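Local atomic coordinates of SnoK (Streptomyces nogalater, PDB entry 5EPA), a protein that acts as a non-heme iron, probably 2-oxoglutarate-dependent, carbocyclase in the biosynthesis of the polyketide nogalamycin. Residues S117-V121 / M234-V238; F53-E59 / H88-L94; R126-T130 / A224-T228. One frame throughout, in Å; residues are numbered along the deposited sequence.

The three contacts run from an outer helical layer to the co-substrate pocket of a double-stranded beta-helix (cupin-type) fold. Contact 2, which closes first along the chain, packs helix 47-64 against the segment leading into helix 92-95. Contact 1 joins strands 112-122 and 233-242 in the seven-stranded sheet; its centre lies about 11 Å from that of contact 2, and the two touch through His-236, Met-234 and Ile-119. Contact 3 falls within the chain span between the two segments of contact 1, at an end of the four-stranded sheet, its centre about 15 Å from that of contact 1. Contacts 1 and 3 both contribute to the 2-oxoglutarate pocket, through Leu-120, Thr-130 and Ala-224, whereas contact 2 backs the larger sheet.

Contact 1 (S117-V121 / M234-V238); sequences SDILV and MAHGV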
ATOM      1  N   SER A 117       3.167  -3.323  -7.189  1.00 24.37           N
ATOM      2  CA  SER A 117       2.449  -2.078  -7.005  1.00 25.13           C
ATOM      3  C   SER A 117       1.056  -2.201  -7.564  1.00 26.44           C
ATOM      4  O   SER A 117       0.794  -3.078  -8.411  1.00 27.67           O
ATOM      5  CB  SER A 117       3.213  -0.911  -7.637  1.00 25.75           C
ATOM      6  OG  SER A 117       3.001  -0.790  -9.029  1.00 24.17           O
ATOM      7  N   ASP A 118       0.190  -1.298  -7.139  1.00 26.20           N
ATOM      8  CA  ASP A 118      -1.161  -1.269  -7.645  1.00 28.52           C
ATOM      9  C   ASP A 118      -1.601   0.145  -7.968  1.00 27.01           C
ATOM     10  O   ASP A 118      -1.316   1.076  -7.214  1.00 26.64           O
ATOM     11  CB  ASP A 118      -2.147  -1.785  -6.608  1.00 31.08           C
ATOM     12  CG  ASP A 118      -2.032  -3.267  -6.386  1.00 36.22           C
ATOM     13  OD1 ASP A 118      -1.105  -3.689  -5.673  1.00 41.19           O
ATOM     14  OD2 ASP A 118      -2.889  -4.021  -6.901  1.00 39.57           O
ATOM     15  N   ILE A 119      -2.337   0.289  -9.057  1.00 25.07           N
ATOM     16  CA  ILE A 119      -3.076   1.501  -9.289  1.00 24.07           C
ATOM     17  C   ILE A 119      -4.354   1.371  -8.479  1.00 23.42           C
ATOM     18  O   ILE A 119      -5.040   0.343  -8.542  1.00 22.81           O
ATOM     19  CB  ILE A 119      -3.378   1.664 -10.755  1.00 24.34           C
ATOM     20  CG1 ILE A 119      -2.110   2.042 -11.528  1.00 24.13           C
ATOM     21  CG2 ILE A 119      -4.408   2.766 -10.948  1.00 24.51           C
ATOM     22  CD1 ILE A 119      -2.235   1.774 -13.020  1.00 24.85           C
ATOM     23  N   LEU A 120      -4.669   2.390  -7.674  1.00 23.63           N
ATOM     24  CA  LEU A 120      -5.792   2.297  -6.693  1.00 22.95           C
ATOM     25  C   LEU A 120      -6.752   3.469  -6.821  1.00 23.66           C
ATOM     26  O   LEU A 120      -6.497   4.577  -6.323  1.00 23.12           O
ATOM     27  CB  LEU A 120      -5.252   2.245  -5.260  1.00 22.49           C
ATOM     28  CG  LEU A 120      -4.336   1.062  -4.935  1.00 21.90           C
ATOM     29  CD1 LEU A 120      -3.508   1.442  -3.704  1.00 21.40           C
ATOM     30  CD2 LEU A 120      -5.096  -0.232  -4.723  1.00 21.30           C
ATOM     31  N   VAL A 121      -7.853   3.220  -7.520  1.00 24.57           N
ATOM     32  CA  VAL A 121      -8.782   4.289  -7.946  1.00 24.91           C
ATOM     33  C   VAL A 121     -10.098   4.152  -7.226  1.00 25.09           C
ATOM     34  O   VAL A 121     -10.619   3.032  -7.097  1.00 25.35           O
ATOM     35  CB  VAL A 121      -9.044   4.226  -9.467  1.00 25.36           C
ATOM     36  CG1 VAL A 121     -10.254   5.048  -9.868  1.00 26.15           C
ATOM     37  CG2 VAL A 121      -7.845   4.755 -10.233  1.00 25.90           C
ATOM     38  N   MET A 234      -7.128   8.926  -7.041  1.00 25.65           N
ATOM     39  CA  MET A 234      -6.141   7.947  -7.509  1.00 25.25           C
ATOM     40  C   MET A 234      -4.948   7.950  -6.602  1.00 24.36           C
ATOM     41  O   MET A 234      -4.290   8.967  -6.437  1.00 24.00           O
ATOM     42  CB  MET A 234      -5.673   8.198  -8.947  1.00 26.23           C
ATOM     43  CG  MET A 234      -4.653   7.150  -9.391  1.00 26.77           C
ATOM     44  SD  MET A 234      -3.834   7.346 -11.011  1.00 28.04           S
ATOM     45  CE  MET A 234      -5.242   7.274 -12.104  1.00 28.41           C
ATOM     46  N   ALA A 235      -4.643   6.777  -6.054  1.00 23.93           N
ATOM     47  CA  ALA A 235      -3.355   6.563  -5.430  1.00 23.97           C
ATOM     48  C   ALA A 235      -2.593   5.444  -6.150  1.00 24.22           C
ATOM     49  O   ALA A 235      -3.166   4.682  -6.942  1.00 24.08           O
ATOM     50  CB  ALA A 235      -3.527   6.219  -3.960  1.00 23.30           C
ATOM     51  N   HIS A 236      -1.303   5.335  -5.826  1.00 24.31           N
ATOM     52  CA  HIS A 236      -0.478   4.237  -6.275  1.00 24.21           C
ATOM     53  C   HIS A 236       0.161   3.606  -5.060  1.00 24.31           C
ATOM     54  O   HIS A 236       0.924   4.244  -4.353  1.00 25.75           O
ATOM     55  CB  HIS A 236       0.610   4.702  -7.246  1.00 24.96           C
ATOM     56  CG  HIS A 236       1.121   3.615  -8.139  1.00 25.10           C
ATOM     57  ND1 HIS A 236       0.584   3.363  -9.374  1.00 26.25           N
ATOM     58  CD2 HIS A 236       2.047   2.656  -7.933  1.00 25.72           C
ATOM     59  CE1 HIS A 236       1.172   2.313  -9.914  1.00 27.17           C
ATOM     60  NE2 HIS A 236       2.077   1.870  -9.061  1.00 27.72           N
ATOM     61  N   GLY A 237      -0.147   2.336  -4.817  1.00 24.55           N
ATOM     62  CA  GLY A 237       0.353   1.646  -3.651  1.00 25.08           C
ATOM     63  C   GLY A 237       1.545   0.812  -4.048  1.00 24.84           C
ATOM     64  O   GLY A 237       1.446  -0.013  -4.932  1.00 26.66           O
ATOM     65  N   VAL A 238       2.669   1.015  -3.392  1.00 24.31           N
ATOM     66  CA  VAL A 238       3.855   0.219  -3.680  1.00 24.62           C
ATOM     67  C   VAL A 238       4.230  -0.637  -2.460  1.00 24.19           C
ATOM     68  O   VAL A 238       4.473  -0.082  -1.395  1.00 24.27           O
ATOM     69  CB  VAL A 238       5.061   1.118  -4.021  1.00 25.07           C
ATOM     70  CG1 VAL A 238       6.262   0.269  -4.410  1.00 25.71           C
ATOM     71  CG2 VAL A 238       4.716   2.030  -5.140  1.00 25.62           C
TER
HETATM   72  O   HOH W   1       0.609  -2.869  -3.873  1.00 39.42           O
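The His-236 ring is met at its edge by Ser-117 and over one face by the backbone of Asp-118. NE2 of the imidazole makes a 2.8 Å hydrogen bond with Ser-117 OG, while the carbonyl oxygen of Asp-118 stands 3.6 Å above the plane, over the ring centre. With CG trans to its own backbone N (chi1 -157°), the histidine folds its ring back toward the partner strand and reaches diagonally to Ser-117, two residues along that strand from its direct pair Ile-119. Ile-119 CG1 comes to 3.7 Å from His-236 CE1, the two side chains crossing at a slant. The serine hydroxyl also has a weak hydrogen bond with Trp-85 N, so this buried group has a second, weak partner besides the histidine.

Farther along the same face, Val-121 CG2 rests 4.1 Å from Met-234 CE, whose thioether chain bends at its last torsion. On the other face, Leu-120 CD1 lies against the bare backbone of Gly-237, 3.7 Å from its N. Beneath these side chains, Asp-118 with Gly-237 and Leu-120 with Ala-235 form hydrogen-bonded antiparallel pairs, each closed by two N-H...O=C bonds. A water spans the first pair, donating to Asp-118 OD1 at 2.6 Å and to Gly-237 O at 3.2 Å.

Both strands are inner members of the large sheet of the double-stranded beta-helix. Leu-120 lines the 2-oxoglutarate pocket, meeting the co-substrate itself, and with Ala-235 on the same face touches Trp-151, which binds 2-oxoglutarate. On the histidine face, Cys-57 of helix 47-64 packs on Ile-119, Met-234 and His-236, and helix 92-95 covers the Ser-117 end. Strands 76-81 and 148-153 continue the sheet to either side.

Contact 2 (F53-E59 / H88-L94); sequences FRAACEE and HPELRSL
The hydrogen bond from His-88 to Glu-59 approaches the carboxylate from above: NE2 lies 68° out of the carboxylate plane as it donates to OE1 across 3.2 Å. On the imidazole side the bond is regular, the oxygen lying almost in the ring plane; the two flat groups are turned 73° against each other, in keeping with that approach. A second in-plane partner fixes the ring's rotation, the backbone N of Glu-90 donating to His-88 ND1 at 3.2 Å. CG of His-88 is trans to its backbone N (chi1 -164°), which directs the imidazole at helix 47-64, where Ala-56 CB sits 3.9 Å above the ring centre as a CH-pi contact.

Phe-53 forms the other end of the interface. Leu-94 CD1 approaches one face of the benzene ring toward its rim, 3.7 Å from Phe-53 CD2. The ring edge is turned to polar atoms: Phe-53 CE1 lies 3.6 Å from Ser-93 OG and near Glu-90 O, which are themselves hydrogen-bonded to each other. Between the two aromatic ends, Leu-91 CD2 touches Phe-53, Ala-56 and Cys-57, 4.1 Å from Cys-57 SG.

The contact thus clamps helix 47-64 to the turn entering helix 92-95, with Cys-57 and Leu-94 also packing on His-236 of the large sheet. Phe-53, Leu-91 and Leu-94 are buried, whereas the His-88/Glu-59 bond lies toward the surface. Since ND1 accepts and NE2 donates, the pattern is consistent with a neutral His-88 protonated at NE2. The Glu-59 and Glu-90 carboxylates would probably raise its proton affinity, but a second proton, on ND1, would cost the bond from Glu-90 N.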
ATOM      1  N   PHE A  53       3.224  10.780 -13.742  1.00 29.81           N
ATOM      2  CA  PHE A  53       2.911   9.455 -13.218  1.00 28.74           C
ATOM      3  C   PHE A  53       1.424   9.176 -13.322  1.00 28.67           C
ATOM      4  O   PHE A  53       1.023   8.055 -13.652  1.00 28.00           O
ATOM      5  CB  PHE A  53       3.415   9.266 -11.786  1.00 27.83           C
ATOM      6  CG  PHE A  53       4.888   9.110 -11.694  1.00 28.42           C
ATOM      7  CD1 PHE A  53       5.546   8.210 -12.499  1.00 29.25           C
ATOM      8  CD2 PHE A  53       5.628   9.868 -10.831  1.00 29.21           C
ATOM      9  CE1 PHE A  53       6.938   8.097 -12.470  1.00 30.01           C
ATOM     10  CE2 PHE A  53       7.022   9.747 -10.779  1.00 30.24           C
ATOM     11  CZ  PHE A  53       7.673   8.863 -11.607  1.00 30.11           C
ATOM     12  N   ARG A  54       0.593  10.177 -13.055  1.00 29.51           N
ATOM     13  CA  ARG A  54      -0.848   9.974 -13.212  1.00 30.28           C
ATOM     14  C   ARG A  54      -1.204   9.621 -14.673  1.00 30.08           C
ATOM     15  O   ARG A  54      -2.026   8.754 -14.920  1.00 29.19           O
ATOM     16  CB  ARG A  54      -1.629  11.197 -12.793  1.00 32.80           C
ATOM     17  CG  ARG A  54      -3.113  11.002 -12.939  1.00 35.36           C
ATOM     18  CD  ARG A  54      -3.884  12.187 -12.386  1.00 39.21           C
ATOM     19  NE  ARG A  54      -5.326  11.959 -12.564  1.00 42.55           N
ATOM     20  CZ  ARG A  54      -6.268  12.826 -12.199  1.00 45.31           C
ATOM     21  NH1 ARG A  54      -5.932  13.984 -11.608  1.00 47.42           N
ATOM     22  NH2 ARG A  54      -7.546  12.537 -12.395  1.00 45.12           N
ATOM     23  N   ALA A  55      -0.594  10.312 -15.621  1.00 29.93           N
ATOM     24  CA  ALA A  55      -0.854  10.055 -17.032  1.00 30.54           C
ATOM     25  C   ALA A  55      -0.464   8.632 -17.438  1.00 29.51           C
ATOM     26  O   ALA A  55      -1.167   7.976 -18.193  1.00 29.46           O
ATOM     27  CB  ALA A  55      -0.129  11.076 -17.933  1.00 31.59           C
ATOM     28  N   ALA A  56       0.676   8.186 -16.949  1.00 28.75           N
ATOM     29  CA  ALA A  56       1.155   6.808 -17.204  1.00 27.94           C
ATOM     30  C   ALA A  56       0.217   5.774 -16.616  1.00 27.08           C
ATOM     31  O   ALA A  56      -0.122   4.804 -17.264  1.00 27.07           O
ATOM     32  CB  ALA A  56       2.534   6.625 -16.633  1.00 27.54           C
ATOM     33  N   CYS A  57      -0.261   6.026 -15.409  1.00 27.27           N
ATOM     34  CA  CYS A  57      -1.274   5.163 -14.818  1.00 27.75           C
ATOM     35  C   CYS A  57      -2.562   5.150 -15.621  1.00 28.51           C
ATOM     36  O   CYS A  57      -3.194   4.110 -15.745  1.00 27.81           O
ATOM     37  CB  CYS A  57      -1.559   5.561 -13.360  1.00 28.91           C
ATOM     38  SG  CYS A  57      -0.155   5.223 -12.268  1.00 32.05           S
ATOM     39  N   GLU A  58      -2.972   6.303 -16.158  1.00 30.15           N
ATOM     40  CA  GLU A  58      -4.155   6.366 -17.021  1.00 31.81           C
ATOM     41  C   GLU A  58      -3.932   5.507 -18.281  1.00 32.78           C
ATOM     42  O   GLU A  58      -4.848   4.817 -18.725  1.00 33.75           O
ATOM     43  CB  GLU A  58      -4.535   7.821 -17.368  1.00 34.10           C
ATOM     44  CG  GLU A  58      -5.284   8.557 -16.233  1.00 36.22           C
ATOM     45  CD  GLU A  58      -5.217  10.091 -16.328  1.00 41.40           C
ATOM     46  OE1 GLU A  58      -4.692  10.661 -17.340  1.00 43.82           O
ATOM     47  OE2 GLU A  58      -5.728  10.737 -15.372  1.00 46.17           O
ATOM     48  N   GLU A  59      -2.728   5.538 -18.838  1.00 32.39           N
ATOM     49  CA  GLU A  59      -2.418   4.704 -19.979  1.00 33.27           C
ATOM     50  C   GLU A  59      -2.524   3.214 -19.627  1.00 31.12           C
ATOM     51  O   GLU A  59      -3.101   2.433 -20.390  1.00 31.20           O
ATOM     52  CB  GLU A  59      -1.029   5.009 -20.546  1.00 35.63           C
ATOM     53  CG  GLU A  59      -0.946   6.359 -21.263  1.00 38.29           C
ATOM     54  CD  GLU A  59       0.476   6.766 -21.586  1.00 40.12           C
ATOM     55  OE1 GLU A  59       1.195   5.968 -22.217  1.00 42.50           O
ATOM     56  OE2 GLU A  59       0.898   7.866 -21.167  1.00 42.38           O
ATOM     57  N   HIS A  88       4.091  -0.454 -17.452  1.00 30.75           N
ATOM     58  CA  HIS A  88       4.433   0.748 -18.184  1.00 32.35           C
ATOM     59  C   HIS A  88       5.916   1.019 -17.921  1.00 33.18           C
ATOM     60  O   HIS A  88       6.362   0.981 -16.785  1.00 32.36           O
ATOM     61  CB  HIS A  88       3.575   1.902 -17.701  1.00 33.10           C
ATOM     62  CG  HIS A  88       3.573   3.076 -18.630  1.00 34.80           C
ATOM     63  ND1 HIS A  88       4.674   3.882 -18.803  1.00 35.41           N
ATOM     64  CD2 HIS A  88       2.611   3.577 -19.443  1.00 35.14           C
ATOM     65  CE1 HIS A  88       4.393   4.830 -19.681  1.00 35.62           C
ATOM     66  NE2 HIS A  88       3.147   4.670 -20.082  1.00 35.53           N
ATOM     67  N   PRO A  89       6.696   1.261 -18.967  1.00 33.84           N
ATOM     68  CA  PRO A  89       8.124   1.599 -18.807  1.00 34.67           C
ATOM     69  C   PRO A  89       8.414   2.704 -17.757  1.00 34.48           C
ATOM     70  O   PRO A  89       9.353   2.569 -16.998  1.00 34.46           O
ATOM     71  CB  PRO A  89       8.531   2.095 -20.188  1.00 36.32           C
ATOM     72  CG  PRO A  89       7.522   1.505 -21.124  1.00 36.68           C
ATOM     73  CD  PRO A  89       6.246   1.320 -20.360  1.00 35.02           C
ATOM     74  N   GLU A  90       7.667   3.802 -17.781  1.00 33.85           N
ATOM     75  CA  GLU A  90       7.892   4.941 -16.885  1.00 34.45           C
ATOM     76  C   GLU A  90       7.608   4.672 -15.407  1.00 31.42           C
ATOM     77  O   GLU A  90       8.093   5.412 -14.559  1.00 30.67           O
ATOM     78  CB  GLU A  90       7.074   6.173 -17.316  1.00 36.99           C
ATOM     79  CG  GLU A  90       7.652   6.873 -18.555  1.00 42.54           C
ATOM     80  CD  GLU A  90       6.687   7.884 -19.217  1.00 46.68           C
ATOM     81  OE1 GLU A  90       5.727   8.339 -18.486  1.00 54.22           O
ATOM     82  OE2 GLU A  90       6.869   8.208 -20.422  1.00 43.03           O
ATOM     83  N   LEU A  91       6.880   3.603 -15.086  1.00 29.67           N
ATOM     84  CA  LEU A  91       6.508   3.367 -13.677  1.00 28.31           C
ATOM     85  C   LEU A  91       7.617   2.738 -12.851  1.00 28.34           C
ATOM     86  O   LEU A  91       7.533   2.686 -11.626  1.00 26.16           O
ATOM     87  CB  LEU A  91       5.226   2.554 -13.568  1.00 26.81           C
ATOM     88  CG  LEU A  91       4.014   3.325 -14.056  1.00 26.30           C
ATOM     89  CD1 LEU A  91       2.781   2.463 -13.973  1.00 25.22           C
ATOM     90  CD2 LEU A  91       3.807   4.625 -13.292  1.00 26.00           C
ATOM     91  N   ARG A  92       8.649   2.233 -13.513  1.00 29.17           N
ATOM     92  CA  ARG A  92       9.813   1.747 -12.795  1.00 29.91           C
ATOM     93  C   ARG A  92      10.389   2.882 -11.972  1.00 29.49           C
ATOM     94  O   ARG A  92      10.903   2.653 -10.888  1.00 28.40           O
ATOM     95  CB  ARG A  92      10.884   1.202 -13.790  1.00 31.35           C
ATOM     96  CG  ARG A  92      12.196   0.728 -13.156  1.00 32.66           C
ATOM     97  CD  ARG A  92      13.185   0.257 -14.256  1.00 35.10           C
ATOM     98  NE  ARG A  92      12.659  -0.954 -14.856  1.00 35.54           N
ATOM     99  CZ  ARG A  92      12.871  -2.175 -14.380  1.00 36.24           C
ATOM    100  NH1 ARG A  92      13.695  -2.373 -13.344  1.00 36.09           N
ATOM    101  NH2 ARG A  92      12.292  -3.220 -14.975  1.00 36.56           N
ATOM    102  N   SER A  93      10.358   4.078 -12.539  1.00 30.07           N
ATOM    103  CA  SER A  93      10.965   5.240 -11.899  1.00 31.14           C
ATOM    104  C   SER A  93      10.058   5.788 -10.790  1.00 30.25           C
ATOM    105  O   SER A  93      10.450   6.662 -10.087  1.00 30.69           O
ATOM    106  CB  SER A  93      11.297   6.326 -12.943  1.00 32.80           C
ATOM    107  OG  SER A  93      10.092   6.831 -13.506  1.00 33.16           O
ATOM    108  N   LEU A  94       8.861   5.234 -10.656  1.00 29.19           N
ATOM    109  CA  LEU A  94       8.006   5.502  -9.534  1.00 29.05           C
ATOM    110  C   LEU A  94       8.336   4.584  -8.370  1.00 28.48           C
ATOM    111  O   LEU A  94       8.577   5.060  -7.279  1.00 29.15           O
ATOM    112  CB  LEU A  94       6.522   5.337  -9.899  1.00 29.13           C
ATOM    113  CG  LEU A  94       5.511   5.665  -8.825  1.00 29.42           C
ATOM    114  CD1 LEU A  94       5.634   7.107  -8.353  1.00 30.57           C
ATOM    115  CD2 LEU A  94       4.101   5.431  -9.324  1.00 29.64           C
TER

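Contact 3 (R126-T130 / A224-T228); sequences RTLPT and AEANT. With AKG (2-oxoglutaric acid), chain H.
Thr-130 and Ala-224 form an antiparallel hydrogen-bonded pair at an end of the four-stranded sheet of the double-stranded beta-helix, where two loops run almost antiparallel. The backbone bonds are uneven. Thr-130 N donates to Ala-224 O at 2.8 Å but bent, with an angle of 135° at the hydrogen, while the return bond from Ala-224 N to Thr-130 O is 3.2 Å long and much straighter.

Side-chain and water-mediated bonds hold the far end. Thr-127 OG1, tucked between its backbone N and carbonyl carbon (chi1 44°), accepts the N-H of Asn-227 at 3.1 Å and is also bonded to Glu-123 O. A water donates to both Thr-127 O and Asn-227 O. Asn-227 OD1 is bonded to the Ser-229 hydroxyl, and ND2 to the backbone oxygens of Ser-231 and Lys-122.

The middle is van der Waals contact: Ala-226 CB lies 4.1 Å from Pro-129 CD and, closer, 3.3 Å from the carbonyl oxygen Thr-127 O.

Ligand binding falls to the sheet end, and Arg-233 and Trp-151 bind the co-substrate too. Thr-130 OG1, also bonded to Lys-122 NZ, donates to O4 of the distal carboxylate of 2-oxoglutarate at 2.8 Å, and the methyl CB of Ala-224 rests 3.5 Å from that same O4.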
ATOM      1  N   ARG A 126     -19.629   6.070  -6.349  1.00 34.11           N
ATOM      2  CA  ARG A 126     -19.810   4.685  -6.783  1.00 35.01           C
ATOM      3  C   ARG A 126     -18.930   3.700  -6.034  1.00 31.99           C
ATOM      4  O   ARG A 126     -18.776   2.559  -6.461  1.00 32.60           O
ATOM      5  CB  ARG A 126     -19.499   4.541  -8.270  1.00 37.84           C
ATOM      6  CG  ARG A 126     -20.601   5.031  -9.177  1.00 42.32           C
ATOM      7  CD  ARG A 126     -20.163   6.308  -9.841  1.00 46.03           C
ATOM      8  NE  ARG A 126     -19.247   6.027 -10.943  1.00 46.64           N
ATOM      9  CZ  ARG A 126     -18.649   6.969 -11.665  1.00 48.67           C
ATOM     10  NH1 ARG A 126     -17.824   6.614 -12.656  1.00 46.14           N
ATOM     11  NH2 ARG A 126     -18.892   8.266 -11.411  1.00 48.42           N
ATOM     12  N   THR A 127     -18.374   4.128  -4.919  1.00 29.89           N
ATOM     13  CA  THR A 127     -17.503   3.299  -4.139  1.00 29.02           C
ATOM     14  C   THR A 127     -17.942   3.106  -2.707  1.00 28.16           C
ATOM     15  O   THR A 127     -18.473   4.004  -2.045  1.00 28.71           O
ATOM     16  CB  THR A 127     -16.074   3.867  -4.094  1.00 29.18           C
ATOM     17  OG1 THR A 127     -16.139   5.282  -3.869  1.00 30.40           O
ATOM     18  CG2 THR A 127     -15.357   3.574  -5.408  1.00 28.91           C
ATOM     19  N   LEU A 128     -17.674   1.908  -2.233  1.00 27.02           N
ATOM     20  CA  LEU A 128     -17.750   1.584  -0.819  1.00 26.66           C
ATOM     21  C   LEU A 128     -16.464   1.965  -0.100  1.00 24.87           C
ATOM     22  O   LEU A 128     -15.425   2.188  -0.741  1.00 23.94           O
ATOM     23  CB  LEU A 128     -17.991   0.077  -0.657  1.00 27.28           C
ATOM     24  CG  LEU A 128     -19.353  -0.455  -1.133  1.00 28.53           C
ATOM     25  CD1 LEU A 128     -19.342  -1.974  -1.053  1.00 29.14           C
ATOM     26  CD2 LEU A 128     -20.503   0.102  -0.304  1.00 29.61           C
ATOM     27  N   PRO A 129     -16.513   2.011   1.232  1.00 24.69           N
ATOM     28  CA  PRO A 129     -15.263   2.087   1.964  1.00 24.11           C
ATOM     29  C   PRO A 129     -14.412   0.870   1.665  1.00 23.44           C
ATOM     30  O   PRO A 129     -14.943  -0.195   1.367  1.00 23.41           O
ATOM     31  CB  PRO A 129     -15.713   2.025   3.458  1.00 24.73           C
ATOM     32  CG  PRO A 129     -17.140   2.410   3.459  1.00 25.53           C
ATOM     33  CD  PRO A 129     -17.679   1.939   2.138  1.00 25.58           C
ATOM     34  N   THR A 130     -13.101   1.028   1.757  1.00 23.03           N
ATOM     35  CA  THR A 130     -12.190  -0.111   1.693  1.00 22.72           C
ATOM     36  C   THR A 130     -12.168  -0.774   3.082  1.00 23.49           C
ATOM     37  O   THR A 130     -11.761  -0.173   4.071  1.00 23.58           O
ATOM     38  CB  THR A 130     -10.777   0.301   1.323  1.00 21.89           C
ATOM     39  OG1 THR A 130     -10.786   1.027   0.092  1.00 21.93           O
ATOM     40  CG2 THR A 130      -9.913  -0.924   1.165  1.00 21.73           C
ATOM     41  N   ALA A 224     -10.059   2.517   4.286  1.00 23.44           N
ATOM     42  CA  ALA A 224     -10.301   3.784   3.584  1.00 24.67           C
ATOM     43  C   ALA A 224     -11.765   4.144   3.477  1.00 25.64           C
ATOM     44  O   ALA A 224     -12.606   3.286   3.418  1.00 25.78           O
ATOM     45  CB  ALA A 224      -9.691   3.746   2.191  1.00 24.25           C
ATOM     46  N   GLU A 225     -12.033   5.436   3.402  1.00 27.77           N
ATOM     47  CA  GLU A 225     -13.390   5.966   3.210  1.00 29.49           C
ATOM     48  C   GLU A 225     -13.916   5.657   1.848  1.00 26.81           C
ATOM     49  O   GLU A 225     -13.160   5.474   0.912  1.00 25.16           O
ATOM     50  CB  GLU A 225     -13.402   7.501   3.270  1.00 33.47           C
ATOM     51  CG  GLU A 225     -12.887   8.112   4.543  1.00 37.54           C
ATOM     52  CD  GLU A 225     -13.642   7.581   5.736  1.00 41.06           C
ATOM     53  OE1 GLU A 225     -14.845   7.871   5.821  1.00 43.72           O
ATOM     54  OE2 GLU A 225     -13.024   6.857   6.559  1.00 46.95           O
ATOM     55  N   ALA A 226     -15.226   5.638   1.735  1.00 26.36           N
ATOM     56  CA  ALA A 226     -15.882   5.768   0.432  1.00 26.37           C
ATOM     57  C   ALA A 226     -15.517   7.121  -0.185  1.00 26.81           C
ATOM     58  O   ALA A 226     -15.233   8.093   0.527  1.00 27.23           O
ATOM     59  CB  ALA A 226     -17.390   5.693   0.608  1.00 27.34           C
ATOM     60  N   ASN A 227     -15.539   7.209  -1.497  1.00 26.75           N
ATOM     61  CA  ASN A 227     -15.377   8.494  -2.154  1.00 27.16           C
ATOM     62  C   ASN A 227     -16.743   9.034  -2.413  1.00 28.33           C
ATOM     63  O   ASN A 227     -17.454   8.519  -3.281  1.00 28.95           O
ATOM     64  CB  ASN A 227     -14.588   8.367  -3.469  1.00 26.61           C
ATOM     65  CG  ASN A 227     -14.417   9.700  -4.188  1.00 26.87           C
ATOM     66  OD1 ASN A 227     -14.916  10.742  -3.743  1.00 26.95           O
ATOM     67  ND2 ASN A 227     -13.673   9.676  -5.302  1.00 26.25           N
ATOM     68  N   THR A 228     -17.124  10.055  -1.636  1.00 29.50           N
ATOM     69  CA  THR A 228     -18.422  10.746  -1.780  1.00 30.75           C
ATOM     70  C   THR A 228     -18.230  12.157  -2.274  1.00 31.95           C
ATOM     71  O   THR A 228     -19.181  12.917  -2.349  1.00 32.55           O
ATOM     72  CB  THR A 228     -19.182  10.836  -0.438  1.00 31.23           C
ATOM     73  OG1 THR A 228     -18.319  11.447   0.530  1.00 31.10           O
ATOM     74  CG2 THR A 228     -19.556   9.456   0.049  1.00 30.88           C
TER
HETATM   75  C1  AKG H 301      -3.090  -0.394   0.883  1.00 13.40           C
HETATM   76  O1  AKG H 301      -2.378   0.430   0.255  1.00 14.55           O
HETATM   77  O2  AKG H 301      -2.675  -1.378   1.552  1.00 14.12           O
HETATM   78  C2  AKG H 301      -4.545  -0.266   0.845  1.00 13.68           C
HETATM   79  O5  AKG H 301      -5.137  -1.113   1.497  1.00 16.29           O
HETATM   80  C3  AKG H 301      -5.216   0.833   0.060  1.00 13.19           C
HETATM   81  C4  AKG H 301      -6.738   0.743  -0.080  1.00 12.89           C
HETATM   82  C5  AKG H 301      -7.279   1.967  -0.843  1.00 13.44           C
HETATM   83  O3  AKG H 301      -6.542   2.643  -1.633  1.00 13.85           O
HETATM   84  O4  AKG H 301      -8.455   2.310  -0.698  1.00 12.22           O
HETATM   85  O   HOH W   2     -19.069   6.455  -2.998  1.00 27.37           O